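PDB 5MJR: protein Thf1 from Thermosynechococcus elongatus, which may take part in photosynthetic membrane biogenesis and associates with the FtsH protease complex that serves photosystem II repair in cyanobacteria. Local coordinates for residues I47-R58 against I93-M103; A112-G120 against P135-N143. All coordinates share one frame; numbering follows the deposited sequence. Where two conformers were deposited one is given.

Contact 1. Residues I47-R58 against I93-M103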
loop_
_atom_site.group_PDB
_atom_site.type_symbol
_atom_site.label_atom_id
_atom_site.label_comp_id
_atom_site.label_asym_id
_atom_site.label_seq_id
_atom_site.Cartn_x
_atom_site.Cartn_y
_atom_site.Cartn_z
ATOM N N ILE A 47 -13.230 3.556 -3.507
ATOM C CA ILE A 47 -12.744 4.581 -2.606
ATOM C C ILE A 47 -13.328 4.416 -1.224
ATOM O O ILE A 47 -12.595 4.469 -0.201
ATOM C CB ILE A 47 -12.989 5.989 -3.169
ATOM C CG1 ILE A 47 -12.173 6.211 -4.440
ATOM C CG2 ILE A 47 -12.715 7.055 -2.134
ATOM C CD1 ILE A 47 -12.732 7.331 -5.300
ATOM N N GLU A 48 -14.633 4.154 -1.122
ATOM C CA GLU A 48 -15.223 3.957 0.196
ATOM C C GLU A 48 -14.669 2.667 0.872
ATOM O O GLU A 48 -14.503 2.665 2.100
ATOM C CB GLU A 48 -16.757 3.993 0.140
ATOM C CG GLU A 48 -17.313 5.387 -0.209
ATOM C CD GLU A 48 -18.828 5.529 -0.055
ATOM O OE1 GLU A 48 -19.479 4.567 0.428
ATOM O OE2 GLU A 48 -19.298 6.624 -0.527
ATOM N N GLU A 49 -14.438 1.589 0.081
ATOM C CA GLU A 49 -13.855 0.389 0.667
ATOM C C GLU A 49 -12.448 0.757 1.251
ATOM O O GLU A 49 -12.133 0.292 2.360
ATOM C CB GLU A 49 -13.737 -0.725 -0.368
ATOM C CG GLU A 49 -14.994 -1.517 -0.647
ATOM C CD GLU A 49 -14.785 -2.765 -1.525
ATOM O OE1 GLU A 49 -13.631 -3.245 -1.628
ATOM O OE2 GLU A 49 -15.831 -3.218 -2.076
ATOM N N LEU A 50 -11.669 1.514 0.562
ATOM C CA LEU A 50 -10.326 1.914 1.032
ATOM C C LEU A 50 -10.463 2.787 2.297
ATOM O O LEU A 50 -9.691 2.654 3.248
ATOM C CB LEU A 50 -9.514 2.554 -0.081
ATOM C CG LEU A 50 -8.057 2.834 0.238
ATOM C CD1 LEU A 50 -7.259 1.591 0.678
ATOM C CD2 LEU A 50 -7.431 3.538 -0.919
ATOM N N LEU A 51 -11.434 3.742 2.241
ATOM C CA LEU A 51 -11.621 4.624 3.422
ATOM C C LEU A 51 -11.936 3.768 4.657
ATOM O O LEU A 51 -11.419 4.056 5.754
ATOM C CB LEU A 51 -12.801 5.628 3.160
ATOM C CG LEU A 51 -12.479 6.785 2.245
ATOM C CD1 LEU A 51 -13.799 7.507 1.936
ATOM C CD2 LEU A 51 -11.549 7.826 2.906
ATOM N N VAL A 52 -12.817 2.793 4.526
ATOM C CA VAL A 52 -13.157 1.929 5.632
ATOM C C VAL A 52 -11.934 1.120 6.130
ATOM O O VAL A 52 -11.679 1.020 7.327
ATOM C CB VAL A 52 -14.335 0.990 5.286
ATOM C CG1 VAL A 52 -14.567 -0.077 6.331
ATOM C CG2 VAL A 52 -15.629 1.848 5.039
ATOM N N GLU A 53 -11.234 0.528 5.146
ATOM C CA GLU A 53 -10.073 -0.318 5.483
ATOM C C GLU A 53 -9.043 0.462 6.271
ATOM O O GLU A 53 -8.563 -0.053 7.313
ATOM C CB GLU A 53 -9.492 -0.862 4.140
ATOM C CG GLU A 53 -8.333 -1.792 4.344
ATOM C CD GLU A 53 -7.784 -2.339 3.056
ATOM O OE1 GLU A 53 -8.015 -1.710 1.973
ATOM O OE2 GLU A 53 -7.083 -3.386 3.089
ATOM N N ILE A 54 -8.699 1.662 5.876
ATOM C CA ILE A 54 -7.700 2.449 6.565
ATOM C C ILE A 54 -8.216 2.846 7.927
ATOM O O ILE A 54 -7.517 2.838 8.903
ATOM C CB ILE A 54 -7.271 3.664 5.715
ATOM C CG1 ILE A 54 -6.587 3.209 4.417
ATOM C CG2 ILE A 54 -6.433 4.601 6.534
ATOM C CD1 ILE A 54 -6.324 4.282 3.436
ATOM N N HIS A 55 -9.532 3.260 7.982
ATOM C CA HIS A 55 -10.083 3.716 9.264
ATOM C C HIS A 55 -9.950 2.552 10.292
ATOM O O HIS A 55 -9.585 2.754 11.439
ATOM C CB HIS A 55 -11.542 4.112 9.038
ATOM C CG HIS A 55 -12.182 4.590 10.261
ATOM N ND1 HIS A 55 -12.415 5.935 10.497
ATOM C CD2 HIS A 55 -12.681 3.903 11.312
ATOM C CE1 HIS A 55 -13.010 6.032 11.681
ATOM N NE2 HIS A 55 -13.157 4.820 12.227
ATOM N N LEU A 56 -10.356 1.351 9.895
ATOM C CA LEU A 56 -10.359 0.209 10.804
ATOM C C LEU A 56 -8.943 -0.175 11.266
ATOM O O LEU A 56 -8.759 -0.637 12.391
ATOM C CB LEU A 56 -11.100 -0.925 10.242
ATOM C CG LEU A 56 -12.611 -0.681 10.006
ATOM C CD1 LEU A 56 -13.136 -1.938 9.366
ATOM C CD2 LEU A 56 -13.282 -0.341 11.375
ATOM N N LEU A 57 -7.967 0.059 10.407
ATOM C CA LEU A 57 -6.555 -0.089 10.869
ATOM C C LEU A 57 -6.203 0.983 11.934
ATOM O O LEU A 57 -5.616 0.631 12.975
ATOM C CB LEU A 57 -5.634 0.006 9.703
ATOM C CG LEU A 57 -5.649 -1.212 8.783
ATOM C CD1 LEU A 57 -4.871 -0.941 7.509
ATOM C CD2 LEU A 57 -5.059 -2.434 9.503
ATOM N N ARG A 58 -6.563 2.240 11.675
ATOM C CA ARG A 58 -6.154 3.293 12.613
ATOM C C ARG A 58 -6.758 3.046 14.004
ATOM O O ARG A 58 -6.110 3.401 15.016
ATOM C CB ARG A 58 -6.607 4.644 12.074
ATOM C CG ARG A 58 -5.754 5.095 10.888
ATOM C CD ARG A 58 -6.083 6.525 10.379
ATOM N NE ARG A 58 -7.489 6.711 10.046
ATOM C CZ ARG A 58 -8.392 7.495 10.677
ATOM N NH1 ARG A 58 -7.986 8.314 11.737
ATOM N NH2 ARG A 58 -9.714 7.470 10.118
ATOM N N ILE A 93 -8.600 13.620 -5.282
ATOM C CA ILE A 93 -9.224 12.524 -4.580
ATOM C C ILE A 93 -8.237 11.875 -3.540
ATOM O O ILE A 93 -8.633 11.569 -2.427
ATOM C CB ILE A 93 -9.776 11.425 -5.546
ATOM C CG1 ILE A 93 -10.981 12.028 -6.325
ATOM C CG2 ILE A 93 -10.119 10.156 -4.849
ATOM C CD1 ILE A 93 -11.469 11.209 -7.452
ATOM N N PHE A 94 -6.969 11.665 -3.980
ATOM C CA PHE A 94 -5.986 11.126 -3.045
ATOM C C PHE A 94 -5.773 12.049 -1.811
ATOM O O PHE A 94 -5.725 11.586 -0.684
ATOM C CB PHE A 94 -4.692 10.858 -3.740
ATOM C CG PHE A 94 -3.690 10.181 -2.848
ATOM C CD1 PHE A 94 -3.845 8.841 -2.586
ATOM C CD2 PHE A 94 -2.630 10.893 -2.296
ATOM C CE1 PHE A 94 -2.950 8.157 -1.709
ATOM C CE2 PHE A 94 -1.719 10.258 -1.452
ATOM C CZ PHE A 94 -1.935 8.873 -1.168
ATOM N N HIS A 95 -5.728 13.348 -2.097
ATOM C CA HIS A 95 -5.563 14.325 -1.036
ATOM C C HIS A 95 -6.709 14.165 -0.036
ATOM O O HIS A 95 -6.532 14.114 1.180
ATOM C CB HIS A 95 -5.445 15.712 -1.640
ATOM C CG HIS A 95 -5.413 16.806 -0.570
ATOM N ND1 HIS A 95 -6.602 17.265 0.038
ATOM C CD2 HIS A 95 -4.405 17.603 -0.130
ATOM C CE1 HIS A 95 -6.331 18.240 0.886
ATOM N NE2 HIS A 95 -4.985 18.377 0.864
ATOM N N ALA A 96 -7.928 14.160 -0.584
ATOM C CA ALA A 96 -9.130 14.056 0.235
ATOM C C ALA A 96 -9.187 12.783 1.067
ATOM O O ALA A 96 -9.577 12.762 2.261
ATOM C CB ALA A 96 -10.371 14.247 -0.611
ATOM N N LEU A 97 -8.791 11.680 0.435
ATOM C CA LEU A 97 -8.767 10.383 1.096
ATOM C C LEU A 97 -7.793 10.472 2.296
ATOM O O LEU A 97 -8.146 10.058 3.399
ATOM C CB LEU A 97 -8.271 9.322 0.090
ATOM C CG LEU A 97 -8.247 7.881 0.707
ATOM C CD1 LEU A 97 -9.021 6.893 -0.149
ATOM C CD2 LEU A 97 -6.863 7.463 0.568
ATOM N N CYS A 98 -6.627 11.040 2.103
ATOM C CA CYS A 98 -5.674 11.059 3.214
ATOM C C CYS A 98 -6.108 11.965 4.347
ATOM O O CYS A 98 -6.067 11.588 5.538
ATOM C CB CYS A 98 -4.286 11.465 2.702
ATOM S SG CYS A 98 -3.511 10.202 1.681
ATOM N N VAL A 99 -6.567 13.185 4.001
ATOM C CA VAL A 99 -6.974 14.093 5.070
ATOM C C VAL A 99 -8.177 13.549 5.812
ATOM O O VAL A 99 -8.266 13.725 7.054
ATOM C CB VAL A 99 -7.127 15.546 4.610
ATOM C CG1 VAL A 99 -5.891 16.112 4.011
ATOM C CG2 VAL A 99 -8.230 15.762 3.719
ATOM N N ALA A 100 -9.089 12.859 5.123
ATOM C CA ALA A 100 -10.234 12.248 5.795
ATOM C C ALA A 100 -9.828 11.187 6.838
ATOM O O ALA A 100 -10.562 10.935 7.804
ATOM C CB ALA A 100 -11.146 11.635 4.779
ATOM N N GLU A 101 -8.688 10.566 6.592
ATOM C CA GLU A 101 -8.139 9.540 7.463
ATOM C C GLU A 101 -7.120 10.120 8.489
ATOM O O GLU A 101 -6.448 9.331 9.134
ATOM C CB GLU A 101 -7.411 8.490 6.603
ATOM C CG GLU A 101 -8.260 7.737 5.682
ATOM C CD GLU A 101 -9.188 6.726 6.314
ATOM O OE1 GLU A 101 -9.245 6.471 7.509
ATOM O OE2 GLU A 101 -9.916 6.112 5.441
ATOM N N GLU A 102 -7.102 11.462 8.649
ATOM C CA GLU A 102 -6.158 12.046 9.582
ATOM C C GLU A 102 -4.721 11.616 9.275
ATOM O O GLU A 102 -3.880 11.333 10.143
ATOM C CB GLU A 102 -6.538 11.776 11.030
ATOM C CG GLU A 102 -8.008 12.242 11.361
ATOM C CD GLU A 102 -8.404 12.088 12.799
ATOM O OE1 GLU A 102 -8.147 13.026 13.498
ATOM O OE2 GLU A 102 -8.882 11.047 13.214
ATOM N N MET A 103 -4.437 11.604 7.957
ATOM C CA MET A 103 -3.099 11.441 7.427
ATOM C C MET A 103 -2.746 12.580 6.502
ATOM O O MET A 103 -3.590 13.450 6.175
ATOM C CB MET A 103 -2.979 10.114 6.655
ATOM C CG MET A 103 -3.355 8.898 7.530
ATOM S SD MET A 103 -3.053 7.301 6.793
ATOM C CE MET A 103 -3.428 6.227 8.170
#
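L97 reaches from helix 90-100 into a hole formed by I47, L50, L51 and I54 on helix 41-58, a knob-into-hole fit at the apolar centre. Its CG stands anti to the backbone N (chi1 -179°), which carries the two methyls across to the other helix. There L97 CD1 meets L50 CD2 at 3.8 Å, while L51 runs past in the opposite direction with its CD2 against L97 CG. Toward the N-terminal ends, I47 CD1 touches I93 CG2 at 3.9 Å, the two isoleucines crossing at about a right angle. The helix segments run in the same general direction, 29° apart, with axes 10.5 Å from each other, in this all-helical THF1-family chain; helix 24-34 adds F31 against I47. Helix 90-100 ends in a Schellman motif, in which M103 N bonds to C98 O and E102 N to V99 O, with E102 at positive phi. Past the helix end, E101, E102 and M103 all reach R58. The E101 side chain, bent at chi2, packs against I54 CG2, and E101 OE2 comes within 2.6 Å of L51 O; two oxygens this close would suggest a shared proton. R58 grips the other oxygen side-on: R58 NH2 is 2.8 Å and NE 3.1 Å from E101 OE1, both on its anti side. The guanidinium and carboxylate planes stand 73° apart, and the backbone carbonyl carbon of E101 lies over one guanidinium face. M103 CE packs on the aliphatic part of the arginine, 3.5 Å from R58 CD. Farther out, R58 NH1 forms a second salt bridge to E102 OE2 at 3.2 Å. H55 ND1 is hydrogen-bonded to T27 OG1 of helix 24-34, and A100 O accepts a hydrogen bond from R22, just before that helix.

Contact 2. Residues A112-G120 against P135-N143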
loop_
_atom_site.group_PDB
_atom_site.type_symbol
_atom_site.label_atom_id
_atom_site.label_comp_id
_atom_site.label_asym_id
_atom_site.label_seq_id
_atom_site.Cartn_x
_atom_site.Cartn_y
_atom_site.Cartn_z
ATOM N N ALA A 112 6.218 6.718 0.067
ATOM C CA ALA A 112 6.167 5.744 -1.072
ATOM C C ALA A 112 7.424 5.982 -1.951
ATOM O O ALA A 112 8.028 4.982 -2.417
ATOM C CB ALA A 112 4.872 5.934 -1.798
ATOM N N ALA A 113 7.702 7.218 -2.262
ATOM C CA ALA A 113 8.824 7.534 -3.167
ATOM C C ALA A 113 10.167 7.118 -2.571
ATOM O O ALA A 113 11.150 6.896 -3.282
ATOM C CB ALA A 113 8.820 9.019 -3.520
ATOM N N SER A 114 10.268 7.103 -1.239
ATOM C CA SER A 114 11.550 6.778 -0.548
ATOM C C SER A 114 12.035 5.374 -0.888
ATOM O O SER A 114 13.221 5.087 -0.697
ATOM C CB SER A 114 11.461 6.980 0.957
ATOM O OG SER A 114 10.684 6.020 1.628
ATOM N N TRP A 115 11.155 4.499 -1.348
ATOM C CA TRP A 115 11.573 3.156 -1.753
ATOM C C TRP A 115 12.350 3.136 -3.061
ATOM O O TRP A 115 12.981 2.107 -3.383
ATOM C CB TRP A 115 10.335 2.270 -1.777
ATOM C CG TRP A 115 9.687 2.012 -0.475
ATOM C CD1 TRP A 115 8.684 2.755 0.103
ATOM C CD2 TRP A 115 9.912 0.946 0.412
ATOM N NE1 TRP A 115 8.291 2.214 1.265
ATOM C CE2 TRP A 115 9.025 1.081 1.519
ATOM C CE3 TRP A 115 10.799 -0.115 0.431
ATOM C CZ2 TRP A 115 8.975 0.194 2.574
ATOM C CZ3 TRP A 115 10.784 -0.998 1.456
ATOM C CH2 TRP A 115 9.903 -0.826 2.547
ATOM N N GLN A 116 12.253 4.215 -3.835
ATOM C CA GLN A 116 12.943 4.245 -5.128
ATOM C C GLN A 116 14.446 4.217 -4.996
ATOM O O GLN A 116 15.150 3.886 -5.950
ATOM C CB GLN A 116 12.486 5.414 -5.945
ATOM C CG GLN A 116 11.020 5.286 -6.387
ATOM C CD GLN A 116 10.425 6.485 -6.949
ATOM O OE1 GLN A 116 11.101 7.334 -7.458
ATOM N NE2 GLN A 116 9.049 6.598 -6.838
ATOM N N GLN A 117 14.969 4.499 -3.785
ATOM C CA GLN A 117 16.413 4.427 -3.608
ATOM C C GLN A 117 16.912 3.006 -3.768
ATOM O O GLN A 117 18.101 2.849 -3.996
ATOM C CB GLN A 117 16.821 4.924 -2.274
ATOM C CG GLN A 117 16.319 4.098 -1.133
ATOM C CD GLN A 117 16.605 4.647 0.203
ATOM O OE1 GLN A 117 15.703 5.313 0.870
ATOM N NE2 GLN A 117 17.812 4.485 0.580
ATOM N N TYR A 118 16.061 2.006 -3.739
ATOM C CA TYR A 118 16.445 0.581 -3.928
ATOM C C TYR A 118 16.449 0.126 -5.360
ATOM O O TYR A 118 16.725 -1.048 -5.618
ATOM C CB TYR A 118 15.664 -0.342 -2.989
ATOM C CG TYR A 118 15.746 0.101 -1.549
ATOM C CD1 TYR A 118 16.892 -0.005 -0.789
ATOM C CD2 TYR A 118 14.630 0.642 -0.877
ATOM C CE1 TYR A 118 16.974 0.414 0.473
ATOM C CE2 TYR A 118 14.715 1.053 0.392
ATOM C CZ TYR A 118 15.897 0.960 1.110
ATOM O OH TYR A 118 15.931 1.443 2.402
ATOM N N GLN A 119 16.122 1.055 -6.281
ATOM C CA GLN A 119 16.002 0.680 -7.662
ATOM C C GLN A 119 17.209 -0.087 -8.235
ATOM O O GLN A 119 18.358 0.350 -8.008
ATOM C CB GLN A 119 15.806 1.967 -8.478
ATOM C CG GLN A 119 14.879 1.828 -9.670
ATOM C CD GLN A 119 14.308 3.210 -10.091
ATOM O OE1 GLN A 119 15.094 3.974 -10.619
ATOM N NE2 GLN A 119 13.001 3.574 -9.733
ATOM N N GLY A 120 16.912 -1.263 -8.857
ATOM C CA GLY A 120 17.917 -2.092 -9.602
ATOM C C GLY A 120 18.616 -3.215 -8.871
ATOM O O GLY A 120 19.048 -4.219 -9.522
ATOM N N PRO A 135 19.010 -2.226 9.044
ATOM C CA PRO A 135 18.704 -1.776 7.686
ATOM C C PRO A 135 18.350 -0.307 7.687
ATOM O O PRO A 135 17.714 0.171 8.671
ATOM C CB PRO A 135 17.505 -2.608 7.281
ATOM C CG PRO A 135 16.920 -3.086 8.604
ATOM C CD PRO A 135 18.075 -3.202 9.540
ATOM N N SER A 136 18.669 0.309 6.544
ATOM C CA SER A 136 18.231 1.655 6.278
ATOM C C SER A 136 16.695 1.820 6.199
ATOM O O SER A 136 16.028 0.833 5.984
ATOM C CB SER A 136 18.893 2.081 4.877
ATOM O OG SER A 136 18.332 1.331 3.692
ATOM N N ALA A 137 16.224 3.049 6.369
ATOM C CA ALA A 137 14.800 3.371 6.122
ATOM C C ALA A 137 14.661 3.730 4.635
ATOM O O ALA A 137 15.477 4.446 4.079
ATOM C CB ALA A 137 14.338 4.529 6.988
ATOM N N PRO A 138 13.575 3.239 4.005
ATOM C CA PRO A 138 12.416 2.539 4.585
ATOM C C PRO A 138 12.492 1.006 4.608
ATOM O O PRO A 138 11.550 0.371 5.072
ATOM C CB PRO A 138 11.279 2.980 3.679
ATOM C CG PRO A 138 11.957 3.073 2.325
ATOM C CD PRO A 138 13.283 3.761 2.678
ATOM N N LEU A 139 13.632 0.434 4.159
ATOM C CA LEU A 139 13.708 -1.030 4.157
ATOM C C LEU A 139 13.416 -1.648 5.528
ATOM O O LEU A 139 12.899 -2.740 5.665
ATOM C CB LEU A 139 15.117 -1.430 3.643
ATOM C CG LEU A 139 15.385 -2.921 3.582
ATOM C CD1 LEU A 139 14.439 -3.731 2.721
ATOM C CD2 LEU A 139 16.810 -3.142 3.185
ATOM N N ASN A 140 13.841 -0.913 6.598
ATOM C CA ASN A 140 13.588 -1.351 7.929
ATOM C C ASN A 140 12.116 -1.676 8.283
ATOM O O ASN A 140 11.826 -2.456 9.176
ATOM C CB ASN A 140 14.107 -0.370 8.988
ATOM C CG ASN A 140 13.405 0.992 8.951
ATOM O OD1 ASN A 140 13.005 1.499 7.932
ATOM N ND2 ASN A 140 13.295 1.590 10.169
ATOM N N SER A 141 11.196 -1.030 7.527
ATOM C CA SER A 141 9.799 -1.271 7.684
ATOM C C SER A 141 9.312 -2.639 7.226
ATOM O O SER A 141 8.211 -3.033 7.511
ATOM C CB SER A 141 8.948 -0.163 7.014
ATOM O OG SER A 141 8.931 -0.202 5.659
ATOM N N LEU A 142 10.190 -3.409 6.532
ATOM C CA LEU A 142 9.868 -4.817 6.307
ATOM C C LEU A 142 9.936 -5.637 7.571
ATOM O O LEU A 142 9.327 -6.749 7.629
ATOM C CB LEU A 142 10.808 -5.413 5.295
ATOM C CG LEU A 142 10.687 -4.923 3.868
ATOM C CD1 LEU A 142 11.485 -5.874 2.947
ATOM C CD2 LEU A 142 9.387 -4.615 3.309
ATOM N N ASN A 143 10.611 -5.111 8.592
ATOM C CA ASN A 143 10.606 -5.728 9.919
ATOM C C ASN A 143 9.342 -5.343 10.703
ATOM O O ASN A 143 9.376 -4.609 11.682
ATOM C CB ASN A 143 11.872 -5.370 10.662
ATOM C CG ASN A 143 13.107 -6.048 10.113
ATOM O OD1 ASN A 143 13.011 -7.198 9.670
ATOM N ND2 ASN A 143 14.239 -5.321 10.162
#
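W115 turns its CG anti to the carbonyl carbon (chi1 -66°), a setting that swings the indole from the backbone toward P138, and Y118 with a similar first torsion (chi1 -52°) sends its hydroxyl to the same turn. The proline lies over the indole: P138 CG sits 3.6 Å from the centroid of the five-membered ring of W115, 13° off its normal, a CH-pi contact. S114 OG touches P138 CG at 3.3 Å and is also hydrogen-bonded to D111 O. Farther along the indole, W115 CH2 approaches P138 O at 3.2 Å, and S141 OG lies near the ring plane beside CZ2. S141 OG donates a hydrogen bond to P138 O (2.7 Å), in the carbonyl plane; the same oxygen also accepts S141 N. L142 CD2 adds an apolar touch at CH2, and W115 NE1 bonds to P67 O at the start of helix 67-80. With only an alanine at W115, the proline would probably lose its aromatic partner and P67 O its indole donor. Y118 presents its ring edge to P138 CD, and its hydroxyl works both ways: Y118 OH donates to S136 OG at 2.7 Å and accepts from L139 N at 3.1 Å. S136 OG has a second partner in E129 of helix 123-131, tying the tyrosine to that helix. L139 CB rests 3.6 Å from Y118 CZ. The peptide before P138 is cis, and the proline leads into a 3-10 segment, 139-142. Together these features make an aromatic-proline contact at a cis-proline turn, joining the chain just beyond helix 105-113 to the loop between helices 123-131 and 150-162.

Contact 1 closes before contact 2 opens, so the two lie in series along the chain, on opposite sides of its centre. Their centres are 23 Å apart and their nearest atoms about 7 Å, without touching. Helices 90-100 and 105-113 follow each other directly: the first carries one side of contact 1, the second leads into contact 2. Helix 67-80 reaches both, with F69 against M103 and F77 against I93 at contact 1, and P67 and L71 beside contact 2. Contact 1 joins two helices, whereas contact 2 anchors a loop; both belong to the same THF1-family helical chain.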